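Local atomic coordinates of phosphatidylglycerol lysyltransferase C-terminal domain-containing protein (Bacteroides thetaiotaomicron, PDB entry 2HQY), a protein that is of unknown function but binds coenzyme A and is probably an acyl- or aminoacyl-transferring enzyme related to phosphatidylglycerol lysyltransferases. Residues Gly209-Asn214 and Asp243-Met248. Residues are numbered along the deposited sequence; the frame is centred on the assembly and turned at random.
Sequences GILHVN and DGAYAM. With COA (coenzyme A), chain C.
L211 reaches from the strand 207-213 to the first turn of the helix 245-256, where its CD2 methyl touches both A245 and M248 and its CD1 methyl meets M248 alone. CD2 does most of the work: it lies 3.8 Å from M248 CB and 4.2 Å from A245 CB, and it also rests 3.8 Å from the carbonyl oxygen A245 O. The other branch, CD1, comes up to M248 CG at 3.9 Å. The leucine and methionine side chains cross at about a right angle, and M248 offers the root of its chain, CB and CG, to the leucine fork. Its CG, anti to the backbone N (chi1 -179°), is set beside the L211 methyls; bends at chi2 and chi3 (58° and 75°) then carry the thioether end away from the strand. No hydrogen bond links the segments; all three touching residues are buried, and the side-chain packing is apolar, with one methyl also against a backbone carbonyl oxygen. G244 is the N-cap residue, and its carbonyl O accepts the first-turn bond from M248 N at 2.9 Å. Y246 projects from the same turn away from the strand, toward coenzyme A, where its OH donates a hydrogen bond to the 3'-phosphate oxygen O8A, which lies at the ring edge, in its plane; OH and O8A are modelled 2.4 Å apart, closer than usual, and the exact length is doubtful. Placing a phenylalanine at Y246 would probably leave O8A without this donor and weaken the hold on the 3'-phosphate. The first helical turn joins the L211 packing to the coenzyme A pocket through Y246, in a protein probably related to the acetyltransferases. Around the contact, F148 of the helix 139-151 touches both L211 and M248, as does Y155 from a loop, while the strand 207-213 runs antiparallel between 156-159 and 216-227, whose Y157 and A219 also pack on L211.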
loop_
_atom_site.group_PDB
_atom_site.type_symbol
_atom_site.label_atom_id
_atom_site.label_comp_id
_atom_site.label_asym_id
_atom_site.label_seq_id
_atom_site.Cartn_x
_atom_site.Cartn_y
_atom_site.Cartn_z
ATOM N N GLY A 209 10.953 -14.587 17.167
ATOM C CA GLY A 209 11.112 -14.972 18.595
ATOM C C GLY A 209 10.609 -13.842 19.481
ATOM O O GLY A 209 10.487 -12.665 19.035
ATOM N N ILE A 210 10.308 -14.200 20.724
ATOM C CA ILE A 210 9.770 -13.294 21.728
ATOM C C ILE A 210 10.488 -13.580 23.053
ATOM O O ILE A 210 10.745 -14.735 23.390
ATOM C CB ILE A 210 8.245 -13.546 21.923
ATOM C CG1 ILE A 210 7.473 -13.210 20.645
ATOM C CG2 ILE A 210 7.712 -12.701 23.051
ATOM C CD1 ILE A 210 6.020 -13.807 20.652
ATOM N N LEU A 211 10.843 -12.516 23.760
ATOM C CA LEU A 211 11.418 -12.602 25.084
ATOM C C LEU A 211 10.368 -12.127 26.100
ATOM O O LEU A 211 9.729 -11.072 25.909
ATOM C CB LEU A 211 12.670 -11.710 25.111
ATOM C CG LEU A 211 13.793 -12.070 26.062
ATOM C CD1 LEU A 211 14.330 -13.478 25.729
ATOM C CD2 LEU A 211 14.867 -10.973 26.015
ATOM N N HIS A 212 10.179 -12.916 27.162
ATOM C CA HIS A 212 9.323 -12.540 28.272
ATOM C C HIS A 212 10.155 -12.464 29.562
ATOM O O HIS A 212 11.042 -13.310 29.797
ATOM C CB HIS A 212 8.241 -13.575 28.467
ATOM C CG HIS A 212 7.448 -13.867 27.238
ATOM N ND1 HIS A 212 7.815 -14.833 26.316
ATOM C CD2 HIS A 212 6.282 -13.342 26.800
ATOM C CE1 HIS A 212 6.903 -14.874 25.359
ATOM N NE2 HIS A 212 5.960 -13.984 25.632
ATOM N N VAL A 213 9.890 -11.431 30.357
ATOM C CA VAL A 213 10.493 -11.284 31.691
ATOM C C VAL A 213 9.372 -10.954 32.674
ATOM O O VAL A 213 8.490 -10.142 32.375
ATOM C CB VAL A 213 11.582 -10.171 31.710
ATOM C CG1 VAL A 213 12.025 -9.869 33.145
ATOM C CG2 VAL A 213 12.792 -10.576 30.883
ATOM N N ASN A 214 9.408 -11.600 33.838
ATOM C CA ASN A 214 8.384 -11.436 34.867
ATOM C C ASN A 214 6.953 -11.433 34.325
ATOM O O ASN A 214 6.160 -10.583 34.703
ATOM C CB ASN A 214 8.659 -10.164 35.697
ATOM C CG ASN A 214 10.042 -10.174 36.364
ATOM O OD1 ASN A 214 10.549 -11.219 36.805
ATOM N ND2 ASN A 214 10.652 -9.001 36.441
ATOM N N ASP A 243 17.110 -3.721 30.608
ATOM C CA ASP A 243 18.524 -3.753 30.237
ATOM C C ASP A 243 18.933 -5.137 29.708
ATOM O O ASP A 243 18.766 -6.131 30.399
ATOM C CB ASP A 243 19.359 -3.397 31.473
ATOM C CG ASP A 243 20.765 -2.934 31.135
ATOM O OD1 ASP A 243 21.038 -1.718 31.277
ATOM O OD2 ASP A 243 21.605 -3.778 30.736
ATOM N N GLY A 244 19.477 -5.189 28.490
ATOM C CA GLY A 244 20.003 -6.451 27.931
ATOM C C GLY A 244 19.015 -7.210 27.062
ATOM O O GLY A 244 19.336 -8.271 26.494
ATOM N N ALA A 245 17.795 -6.697 26.968
ATOM C CA ALA A 245 16.791 -7.392 26.183
ATOM C C ALA A 245 17.140 -7.448 24.694
ATOM O O ALA A 245 16.936 -8.476 24.076
ATOM C CB ALA A 245 15.400 -6.793 26.391
ATOM N N TYR A 246 17.647 -6.359 24.117
ATOM C CA TYR A 246 18.086 -6.413 22.706
ATOM C C TYR A 246 19.188 -7.454 22.496
ATOM O O TYR A 246 19.133 -8.246 21.537
ATOM C CB TYR A 246 18.554 -5.039 22.198
ATOM C CG TYR A 246 17.419 -4.134 21.746
ATOM C CD1 TYR A 246 17.109 -2.958 22.442
ATOM C CD2 TYR A 246 16.644 -4.460 20.613
ATOM C CE1 TYR A 246 16.063 -2.104 22.005
ATOM C CE2 TYR A 246 15.590 -3.633 20.181
ATOM C CZ TYR A 246 15.305 -2.458 20.879
ATOM O OH TYR A 246 14.264 -1.639 20.456
ATOM N N ALA A 247 20.175 -7.480 23.397
ATOM C CA ALA A 247 21.259 -8.483 23.286
ATOM C C ALA A 247 20.726 -9.918 23.382
ATOM O O ALA A 247 21.127 -10.791 22.590
ATOM C CB ALA A 247 22.362 -8.257 24.365
ATOM N N MET A 248 19.862 -10.174 24.366
ATOM C CA MET A 248 19.377 -11.548 24.589
ATOM C C MET A 248 18.496 -12.052 23.429
ATOM O O MET A 248 18.640 -13.216 23.007
ATOM C CB MET A 248 18.637 -11.702 25.917
ATOM C CG MET A 248 18.150 -13.165 26.135
ATOM S SD MET A 248 19.585 -14.351 26.082
ATOM C CE MET A 248 20.023 -13.838 27.599
HETATM N N1A COA C . 13.428 2.294 12.125
HETATM C C2A COA C . 13.431 1.506 13.219
HETATM N N3A COA C . 13.858 1.963 14.404
HETATM C C4A COA C . 14.300 3.248 14.527
HETATM C C5A COA C . 14.306 4.085 13.417
HETATM C C6A COA C . 13.852 3.581 12.190
HETATM N N6A COA C . 13.822 4.335 11.062
HETATM N N7A COA C . 14.789 5.282 13.842
HETATM C C8A COA C . 15.063 5.190 15.167
HETATM N N9A COA C . 14.787 3.942 15.573
HETATM C C1B COA C . 14.872 3.406 16.961
HETATM C C2B COA C . 16.214 3.151 17.639
HETATM O O2B COA C . 16.671 1.826 17.380
HETATM C C3B COA C . 15.800 3.271 19.097
HETATM O O3B COA C . 15.197 2.060 19.566
HETATM P P3B COA C . 15.198 1.684 21.134
HETATM O O7A COA C . 16.632 1.209 21.357
HETATM O O8A COA C . 14.099 0.641 21.288
HETATM O O9A COA C . 14.900 2.957 21.895
HETATM C C4B COA C . 14.722 4.343 19.125
HETATM O O4B COA C . 14.157 4.330 17.810
HETATM C C5B COA C . 15.280 5.727 19.481
HETATM O O5B COA C . 16.684 5.754 19.182
HETATM P P1A COA C . 17.499 6.992 18.518
HETATM O O1A COA C . 18.769 6.427 17.917
HETATM O O2A COA C . 16.587 7.847 17.648
HETATM O O3A COA C . 17.914 7.805 19.854
HETATM O O4A COA C . 17.426 9.065 21.995
HETATM O O5A COA C . 15.588 8.872 20.136
#